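Local coordinates for protein monosaccharide-transporting ATPase (PDB 5DTE) that binds the sugar D-allose in a pocket and probably serves as the periplasmic solute-binding component of an ABC transporter, at residues P27-L32 with H282-I287; Q46-T51 with I57-Q62; D68-L73 with I96-A101. All blocks are in the same frame, centred on the assembly; numbering follows the deposited sequence.

Contact 1. Residues P27-L32 with H282-I287; sequences PQIALL and HALKQI
Ile29 reaches Ala283 because its first torsion (chi1 -69°) sets CG1 beside its own backbone N, and an extended second torsion (chi2 -159°) then carries CD1 out from the strand toward the helix. The methyl at the end of this arm does the touching: Ile29 CD1 meets Ala283 CB at 3.8 Å. The other branch, CG2, lies anti to the backbone N and stays farther from the alanine. Leu284 comes in from the flank. Its CA–CB bond does not aim at the strand, but one of its two end methyls comes nearer, Leu284 CD2 lying 4.4 Å from Ile29 CD1. The isoleucine tip is thus met by two methyls from successive residues of one helix turn, with no hydrogen bond across the contact. The backbones remain well separated, 8.3 Å between Ile29 CA and Ala283 CA, a gap bridged by the longer side chain of the strand and the short one of the helix. Such packing is what the sugar-binding type I periplasmic proteins use to build each lobe: a parallel sheet with helices laid against its faces. Here helix 272-287, contributed from late in the chain, lies against strand 28-33, close to the start of the modelled chain, so some 250 residues separate the partners in sequence. Both Ile29 and Ala283 also touch Ala87 of the neighbouring strand 87-90, so the alanine packs against side chains of two adjacent strands. One turn further along the helix, Ile287 continues the same apolar face, its N bonded to Ala283 O at 2.8 Å. Ile287 CD1 lies 4.6 Å from Pro27 CB, a looser approach at partly exposed Pro27, just ahead of the strand. On the flank of the helix, Leu284 packs against Ile57 and Lys55.

Contact 2. Residues Q46-T51 with I57-Q62; sequences QGAEET and IDLIVQ
The second half of a beta-alpha-beta unit brings Leu59 of strand 58-63 against Ala48 and Glu49 of helix 39-54, the helix that connects strand 28-33 to its neighbour. The axes of the two short segments run nearly antiparallel, at 161°, and approach to 9.2 Å. With CG anti to its backbone N (chi1 -177°), Leu59 presents one methyl to the helix. Leu59 CD2 lies 3.8 Å from Glu49 CG and 4.0 Å from Ala48 O, with Ala48 CB slightly farther off at 4.3 Å. The two longer side chains cross almost perpendicularly, and the aliphatic stem of the glutamate is the part laid against the leucine. Helix 39-54 is the crossover helix of the unit, and strand 58-63 is an outermost strand of the sheet. Here the extended glutamate carries its carboxylate past Leu59, and OE2 forms a salt bridge with Arg45 NE one turn earlier in the helix. Val61 flanks that end, its CG2 4.4 Å from Glu49 OE2. Ala48, the buried member, also touches Leu31 of the adjacent strand and Val276 of helix 272-287.

Contact 3. Residues D68-L73 with I96-A101; sequences DSTEQL and IAFIPA
Phe98 meets Leu73 through the rim of its ring, and this is the closely packed, buried half of the contact. Leu73 CB lies in the plane of the ring, 3.5 Å from Phe98 CZ, and Leu73 CG follows at 3.6 Å from the same atom. The leucine also extends along the adjoining edge, where its CG is 3.7 Å from Phe98 CE2. The two side chains cross nearly at right angles, so the far end of the ring rests against the leucine. A chi1 of -73° at Phe98 puts CG beside the backbone N and swings the ring toward the helix, although the CA–CB bond itself does not aim there. The other half is partly exposed to solvent and is made by methyl groups: Thr70 CG2 lies 3.4 Å from Ala97 CB and comes obliquely to the ring, 3.9 Å from Phe98 CE1. Thr70 divides its branches between two tasks, the methyl facing the opposite segment and OG1 making a weak hydrogen bond to Asn93 O. On the far side of the helix Glu71 and Gln72 point away from residues 96-101, and Ile96 is exposed. The chain that delivers Ala97 and Phe98 makes a type I beta turn from Ile96 to Ile99, closed by Ile99 N to Ile96 O at 3.1 Å. Asp94 OD2 accepts hydrogen bonds from the backbone N of both Ile96 and Ala97. In the fold, the contact joins helix 70-82, which follows strand 58-63, to the turn before helix 99-105. Asn93, in the loop after strand 87-90, touches Leu73 and Phe98, and Leu73 also packs against Leu32 of strand 28-33.

In the fold
Contacts 1 and 2 lie on one face of the six-stranded parallel sheet and contact 3 on the other, while strand 28-33 links all three. It is hydrogen-bonded to strand 58-63, for instance through Leu31 N to Ile60 O, and its alternating side chains look to both faces: Ile29 serves contact 1, whereas Leu32 looks to the face of contact 3. Chemistry follows place. Contact 1, the buried one, is purely aliphatic; the other two are partly buried. Contact 2, at the edge strand, admits a glutamate stem whose charge is paired alongside. Contact 3 is aromatic within and joins a helix to the turn ahead of another. Both later contacts are nested within the long chain loop that contact 1 closes.

Contact 1. Residues P27-L32 with H282-I287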
loop_
_atom_site.group_PDB
_atom_site.type_symbol
_atom_site.label_atom_id
_atom_site.label_comp_id
_atom_site.label_asym_id
_atom_site.label_seq_id
_atom_site.Cartn_x
_atom_site.Cartn_y
_atom_site.Cartn_z
ATOM N N PRO A 27 -2.170 -22.924 17.325
ATOM C CA PRO A 27 -2.837 -22.654 16.047
ATOM C C PRO A 27 -1.857 -22.261 14.958
ATOM O O PRO A 27 -0.930 -21.500 15.229
ATOM C CB PRO A 27 -3.776 -21.487 16.373
ATOM C CG PRO A 27 -3.877 -21.451 17.847
ATOM C CD PRO A 27 -2.565 -21.949 18.352
ATOM N N GLN A 28 -2.077 -22.767 13.747
ATOM C CA GLN A 28 -1.145 -22.616 12.626
ATOM C C GLN A 28 -1.740 -21.733 11.525
ATOM O O GLN A 28 -2.693 -22.137 10.856
ATOM C CB GLN A 28 -0.778 -24.000 12.077
ATOM C CG GLN A 28 -0.058 -23.991 10.750
ATOM C CD GLN A 28 0.370 -25.380 10.307
ATOM O OE1 GLN A 28 -0.148 -25.933 9.335
ATOM N NE2 GLN A 28 1.322 -25.949 11.025
ATOM N N ILE A 29 -1.191 -20.524 11.359
ATOM C CA ILE A 29 -1.775 -19.498 10.479
ATOM C C ILE A 29 -0.875 -19.180 9.292
ATOM O O ILE A 29 0.323 -19.042 9.459
ATOM C CB ILE A 29 -2.056 -18.184 11.243
ATOM C CG1 ILE A 29 -3.205 -18.392 12.238
ATOM C CG2 ILE A 29 -2.391 -17.058 10.267
ATOM C CD1 ILE A 29 -3.893 -17.126 12.683
ATOM N N ALA A 30 -1.443 -19.075 8.092
ATOM C CA ALA A 30 -0.625 -18.785 6.926
ATOM C C ALA A 30 -0.723 -17.306 6.566
ATOM O O ALA A 30 -1.794 -16.701 6.633
ATOM C CB ALA A 30 -1.028 -19.664 5.739
ATOM N N LEU A 31 0.425 -16.731 6.214
ATOM C CA LEU A 31 0.501 -15.384 5.683
ATOM C C LEU A 31 1.007 -15.475 4.247
ATOM O O LEU A 31 2.120 -15.925 4.004
ATOM C CB LEU A 31 1.423 -14.519 6.533
ATOM C CG LEU A 31 1.613 -13.098 6.014
ATOM C CD1 LEU A 31 0.262 -12.402 5.965
ATOM C CD2 LEU A 31 2.602 -12.310 6.877
ATOM N N LEU A 32 0.186 -15.069 3.291
ATOM C CA LEU A 32 0.528 -15.267 1.889
ATOM C C LEU A 32 0.648 -13.943 1.170
ATOM O O LEU A 32 -0.334 -13.226 0.989
ATOM C CB LEU A 32 -0.511 -16.156 1.212
ATOM C CG LEU A 32 -0.553 -17.542 1.854
ATOM C CD1 LEU A 32 -1.629 -18.395 1.231
ATOM C CD2 LEU A 32 0.801 -18.212 1.735
ATOM N N HIS A 282 -7.818 -10.792 13.960
ATOM C CA HIS A 282 -9.112 -11.028 13.335
ATOM C C HIS A 282 -9.287 -12.481 12.942
ATOM O O HIS A 282 -10.394 -13.013 12.987
ATOM C CB HIS A 282 -9.280 -10.139 12.101
ATOM C CG HIS A 282 -9.875 -8.800 12.398
ATOM N ND1 HIS A 282 -10.407 -7.984 11.411
ATOM C CD2 HIS A 282 -10.033 -8.125 13.560
ATOM C CE1 HIS A 282 -10.864 -6.880 11.960
ATOM N NE2 HIS A 282 -10.648 -6.933 13.265
ATOM N N ALA A 283 -8.197 -13.115 12.535
ATOM C CA ALA A 283 -8.222 -14.544 12.244
ATOM C C ALA A 283 -8.599 -15.320 13.505
ATOM O O ALA A 283 -9.499 -16.157 13.480
ATOM C CB ALA A 283 -6.862 -15.010 11.701
ATOM N N LEU A 284 -7.909 -15.001 14.603
ATOM C CA LEU A 284 -8.072 -15.659 15.897
ATOM C C LEU A 284 -9.490 -15.584 16.416
ATOM O O LEU A 284 -9.986 -16.546 17.011
ATOM C CB LEU A 284 -7.128 -15.043 16.934
ATOM C CG LEU A 284 -5.650 -15.331 16.682
ATOM C CD1 LEU A 284 -4.776 -14.541 17.634
ATOM C CD2 LEU A 284 -5.377 -16.817 16.791
ATOM N N LYS A 285 -10.129 -14.433 16.206
ATOM C CA LYS A 285 -11.512 -14.249 16.626
ATOM C C LYS A 285 -12.385 -15.195 15.833
ATOM O O LYS A 285 -13.179 -15.932 16.399
ATOM C CB LYS A 285 -11.973 -12.804 16.440
ATOM C CG LYS A 285 -11.628 -11.857 17.603
ATOM C CD LYS A 285 -12.250 -10.459 17.382
ATOM C CE LYS A 285 -11.611 -9.370 18.247
ATOM N NZ LYS A 285 -11.525 -8.094 17.454
ATOM N N GLN A 286 -12.199 -15.198 14.521
ATOM C CA GLN A 286 -12.944 -16.087 13.649
ATOM C C GLN A 286 -12.625 -17.578 13.864
ATOM O O GLN A 286 -13.423 -18.435 13.497
ATOM C CB GLN A 286 -12.699 -15.707 12.195
ATOM C CG GLN A 286 -13.720 -14.719 11.647
ATOM C CD GLN A 286 -13.915 -14.847 10.155
ATOM O OE1 GLN A 286 -12.971 -15.118 9.399
ATOM N NE2 GLN A 286 -15.152 -14.670 9.717
ATOM N N ILE A 287 -11.475 -17.900 14.450
ATOM C CA ILE A 287 -11.233 -19.283 14.865
ATOM C C ILE A 287 -12.069 -19.582 16.106
ATOM O O ILE A 287 -12.490 -20.716 16.339
ATOM C CB ILE A 287 -9.742 -19.569 15.164
ATOM C CG1 ILE A 287 -8.913 -19.527 13.881
ATOM C CG2 ILE A 287 -9.567 -20.932 15.853
ATOM C CD1 ILE A 287 -7.452 -19.814 14.120
#

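Contact 2. Residues Q46-T51 with I57-Q62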
loop_
_atom_site.group_PDB
_atom_site.type_symbol
_atom_site.label_atom_id
_atom_site.label_comp_id
_atom_site.label_asym_id
_atom_site.label_seq_id
_atom_site.Cartn_x
_atom_site.Cartn_y
_atom_site.Cartn_z
ATOM N N GLN A 46 7.822 -8.532 9.318
ATOM C CA GLN A 46 8.524 -8.504 10.593
ATOM C C GLN A 46 7.576 -8.250 11.755
ATOM O O GLN A 46 7.656 -8.925 12.773
ATOM C CB GLN A 46 9.608 -7.444 10.584
ATOM C CG GLN A 46 10.366 -7.359 11.888
ATOM C CD GLN A 46 11.472 -6.322 11.836
ATOM O OE1 GLN A 46 11.236 -5.163 11.473
ATOM N NE2 GLN A 46 12.691 -6.735 12.178
ATOM N N GLY A 47 6.689 -7.269 11.606
ATOM C CA GLY A 47 5.639 -7.036 12.580
ATOM C C GLY A 47 4.723 -8.236 12.733
ATOM O O GLY A 47 4.198 -8.494 13.815
ATOM N N ALA A 48 4.530 -8.972 11.647
ATOM C CA ALA A 48 3.702 -10.179 11.664
ATOM C C ALA A 48 4.301 -11.234 12.565
ATOM O O ALA A 48 3.581 -11.959 13.244
ATOM C CB ALA A 48 3.522 -10.745 10.242
ATOM N N GLU A 49 5.625 -11.333 12.554
ATOM C CA GLU A 49 6.315 -12.372 13.303
ATOM C C GLU A 49 6.445 -12.010 14.787
ATOM O O GLU A 49 6.435 -12.886 15.653
ATOM C CB GLU A 49 7.674 -12.644 12.670
ATOM C CG GLU A 49 7.539 -13.351 11.339
ATOM C CD GLU A 49 8.873 -13.616 10.667
ATOM O OE1 GLU A 49 9.926 -13.227 11.226
ATOM O OE2 GLU A 49 8.864 -14.213 9.567
ATOM N N GLU A 50 6.536 -10.716 15.071
ATOM C CA GLU A 50 6.458 -10.226 16.436
ATOM C C GLU A 50 5.092 -10.491 17.076
ATOM O O GLU A 50 5.013 -10.859 18.242
ATOM C CB GLU A 50 6.763 -8.741 16.466
ATOM C CG GLU A 50 8.162 -8.399 16.029
ATOM C CD GLU A 50 8.302 -6.925 15.668
ATOM O OE1 GLU A 50 7.277 -6.206 15.672
ATOM O OE2 GLU A 50 9.433 -6.490 15.355
ATOM N N THR A 51 4.021 -10.290 16.320
ATOM C CA THR A 51 2.674 -10.581 16.814
ATOM C C THR A 51 2.474 -12.097 16.956
ATOM O O THR A 51 1.782 -12.567 17.858
ATOM C CB THR A 51 1.587 -9.960 15.872
ATOM O OG1 THR A 51 1.520 -8.545 16.080
ATOM C CG2 THR A 51 0.203 -10.561 16.098
ATOM N N ILE A 57 1.519 -18.164 18.144
ATOM C CA ILE A 57 1.021 -18.659 16.858
ATOM C C ILE A 57 2.162 -19.240 16.013
ATOM O O ILE A 57 3.238 -18.643 15.934
ATOM C CB ILE A 57 0.303 -17.513 16.061
ATOM C CG1 ILE A 57 -1.075 -17.246 16.645
ATOM C CG2 ILE A 57 0.146 -17.851 14.590
ATOM C CD1 ILE A 57 -1.935 -18.462 16.634
ATOM N N ASP A 58 1.933 -20.399 15.396
ATOM C CA ASP A 58 2.870 -20.932 14.403
ATOM C C ASP A 58 2.580 -20.271 13.061
ATOM O O ASP A 58 1.520 -20.489 12.488
ATOM C CB ASP A 58 2.774 -22.464 14.290
ATOM C CG ASP A 58 3.687 -23.201 15.292
ATOM O OD1 ASP A 58 4.579 -22.561 15.907
ATOM O OD2 ASP A 58 3.515 -24.432 15.460
ATOM N N LEU A 59 3.520 -19.461 12.565
ATOM C CA LEU A 59 3.279 -18.609 11.386
ATOM C C LEU A 59 4.002 -19.039 10.094
ATOM O O LEU A 59 5.227 -19.180 10.065
ATOM C CB LEU A 59 3.665 -17.166 11.705
ATOM C CG LEU A 59 3.367 -16.237 10.541
ATOM C CD1 LEU A 59 1.871 -15.961 10.508
ATOM C CD2 LEU A 59 4.177 -14.962 10.657
ATOM N N ILE A 60 3.231 -19.211 9.023
ATOM C CA ILE A 60 3.751 -19.762 7.772
ATOM C C ILE A 60 3.746 -18.760 6.634
ATOM O O ILE A 60 2.711 -18.545 6.006
ATOM C CB ILE A 60 2.938 -20.986 7.317
ATOM C CG1 ILE A 60 2.544 -21.852 8.515
ATOM C CG2 ILE A 60 3.710 -21.778 6.292
ATOM C CD1 ILE A 60 2.039 -23.215 8.113
ATOM N N VAL A 61 4.905 -18.177 6.344
ATOM C CA VAL A 61 5.023 -17.176 5.280
ATOM C C VAL A 61 5.410 -17.778 3.929
ATOM O O VAL A 61 6.410 -18.484 3.812
ATOM C CB VAL A 61 6.055 -16.090 5.640
ATOM C CG1 VAL A 61 6.231 -15.149 4.477
ATOM C CG2 VAL A 61 5.617 -15.343 6.894
ATOM N N GLN A 62 4.599 -17.502 2.914
ATOM C CA GLN A 62 4.917 -17.889 1.545
ATOM C C GLN A 62 4.708 -16.689 0.661
ATOM O O GLN A 62 3.699 -16.004 0.759
ATOM C CB GLN A 62 4.058 -19.055 1.054
ATOM C CG GLN A 62 3.997 -20.241 1.998
ATOM C CD GLN A 62 3.865 -21.552 1.251
ATOM O OE1 GLN A 62 3.974 -21.590 0.023
ATOM N NE2 GLN A 62 3.643 -22.638 1.985
#

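Contact 3. Residues D68-L73 with I96-A101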
loop_
_atom_site.group_PDB
_atom_site.type_symbol
_atom_site.label_atom_id
_atom_site.label_comp_id
_atom_site.label_asym_id
_atom_site.label_seq_id
_atom_site.Cartn_x
_atom_site.Cartn_y
_atom_site.Cartn_z
ATOM N N ASP A 68 3.313 -9.466 -9.710
ATOM C CA ASP A 68 2.091 -9.437 -10.520
ATOM C C ASP A 68 1.529 -10.808 -10.927
ATOM O O ASP A 68 0.497 -10.870 -11.584
ATOM C CB ASP A 68 2.311 -8.592 -11.786
ATOM C CG ASP A 68 3.561 -8.981 -12.545
ATOM O OD1 ASP A 68 4.184 -9.994 -12.187
ATOM O OD2 ASP A 68 3.914 -8.279 -13.514
ATOM N N SER A 69 2.169 -11.905 -10.540
ATOM C CA SER A 69 1.591 -13.196 -10.893
ATOM C C SER A 69 0.466 -13.529 -9.944
ATOM O O SER A 69 0.696 -13.972 -8.817
ATOM C CB SER A 69 2.615 -14.323 -10.884
ATOM O OG SER A 69 2.058 -15.460 -11.532
ATOM N N THR A 70 -0.751 -13.294 -10.421
ATOM C CA THR A 70 -1.963 -13.610 -9.687
ATOM C C THR A 70 -2.157 -15.109 -9.478
ATOM O O THR A 70 -2.453 -15.540 -8.378
ATOM C CB THR A 70 -3.199 -13.064 -10.419
ATOM O OG1 THR A 70 -3.179 -11.628 -10.407
ATOM C CG2 THR A 70 -4.480 -13.584 -9.764
ATOM N N GLU A 71 -1.997 -15.889 -10.544
ATOM C CA GLU A 71 -2.298 -17.324 -10.528
ATOM C C GLU A 71 -1.548 -18.047 -9.444
ATOM O O GLU A 71 -2.126 -18.832 -8.693
ATOM C CB GLU A 71 -1.962 -17.973 -11.877
ATOM C CG GLU A 71 -2.982 -17.716 -12.977
ATOM C CD GLU A 71 -2.931 -16.295 -13.540
ATOM O OE1 GLU A 71 -2.034 -15.516 -13.143
ATOM O OE2 GLU A 71 -3.786 -15.964 -14.395
ATOM N N GLN A 72 -0.250 -17.778 -9.382
ATOM C CA GLN A 72 0.645 -18.433 -8.437
ATOM C C GLN A 72 0.253 -18.176 -6.983
ATOM O O GLN A 72 0.414 -19.053 -6.128
ATOM C CB GLN A 72 2.077 -17.967 -8.680
ATOM C CG GLN A 72 3.063 -18.384 -7.616
ATOM C CD GLN A 72 4.407 -17.767 -7.856
ATOM O OE1 GLN A 72 5.317 -17.878 -7.030
ATOM N NE2 GLN A 72 4.544 -17.094 -8.999
ATOM N N LEU A 73 -0.266 -16.979 -6.711
ATOM C CA LEU A 73 -0.688 -16.624 -5.360
ATOM C C LEU A 73 -1.943 -17.383 -4.942
ATOM O O LEU A 73 -2.037 -17.867 -3.808
ATOM C CB LEU A 73 -0.928 -15.125 -5.239
ATOM C CG LEU A 73 -1.117 -14.691 -3.775
ATOM C CD1 LEU A 73 -0.138 -15.416 -2.831
ATOM C CD2 LEU A 73 -0.991 -13.181 -3.621
ATOM N N ILE A 96 -10.501 -9.590 -8.116
ATOM C CA ILE A 96 -11.544 -10.507 -8.542
ATOM C C ILE A 96 -11.089 -11.963 -8.594
ATOM O O ILE A 96 -11.822 -12.865 -8.191
ATOM C CB ILE A 96 -12.074 -10.065 -9.901
ATOM C CG1 ILE A 96 -12.717 -8.690 -9.739
ATOM C CG2 ILE A 96 -13.038 -11.098 -10.479
ATOM C CD1 ILE A 96 -13.505 -8.224 -10.920
ATOM N N ALA A 97 -9.863 -12.178 -9.059
ATOM C CA ALA A 97 -9.308 -13.520 -9.234
ATOM C C ALA A 97 -9.373 -14.400 -7.994
ATOM O O ALA A 97 -9.511 -15.614 -8.108
ATOM C CB ALA A 97 -7.882 -13.418 -9.695
ATOM N N PHE A 98 -9.269 -13.789 -6.817
ATOM C CA PHE A 98 -9.239 -14.542 -5.559
ATOM C C PHE A 98 -10.603 -14.892 -4.963
ATOM O O PHE A 98 -10.676 -15.535 -3.924
ATOM C CB PHE A 98 -8.428 -13.774 -4.514
ATOM C CG PHE A 98 -6.952 -13.791 -4.777
ATOM C CD1 PHE A 98 -6.387 -12.897 -5.670
ATOM C CD2 PHE A 98 -6.131 -14.716 -4.145
ATOM C CE1 PHE A 98 -5.037 -12.915 -5.924
ATOM C CE2 PHE A 98 -4.781 -14.741 -4.392
ATOM C CZ PHE A 98 -4.229 -13.835 -5.283
ATOM N N ILE A 99 -11.684 -14.480 -5.605
ATOM C CA ILE A 99 -13.003 -14.787 -5.068
ATOM C C ILE A 99 -13.317 -16.300 -5.028
ATOM O O ILE A 99 -13.779 -16.791 -4.005
ATOM C CB ILE A 99 -14.097 -14.036 -5.850
ATOM C CG1 ILE A 99 -14.080 -12.566 -5.459
ATOM C CG2 ILE A 99 -15.472 -14.630 -5.594
ATOM C CD1 ILE A 99 -15.121 -11.772 -6.181
ATOM N N PRO A 100 -13.060 -17.049 -6.121
ATOM C CA PRO A 100 -13.354 -18.481 -5.999
ATOM C C PRO A 100 -12.494 -19.145 -4.942
ATOM O O PRO A 100 -12.919 -20.127 -4.331
ATOM C CB PRO A 100 -13.026 -19.030 -7.385
ATOM C CG PRO A 100 -13.142 -17.859 -8.284
ATOM C CD PRO A 100 -12.624 -16.709 -7.487
ATOM N N ALA A 101 -11.307 -18.590 -4.723
ATOM C CA ALA A 101 -10.397 -19.081 -3.698
ATOM C C ALA A 101 -10.970 -18.887 -2.300
ATOM O O ALA A 101 -10.954 -19.809 -1.480
ATOM C CB ALA A 101 -9.053 -18.383 -3.813
#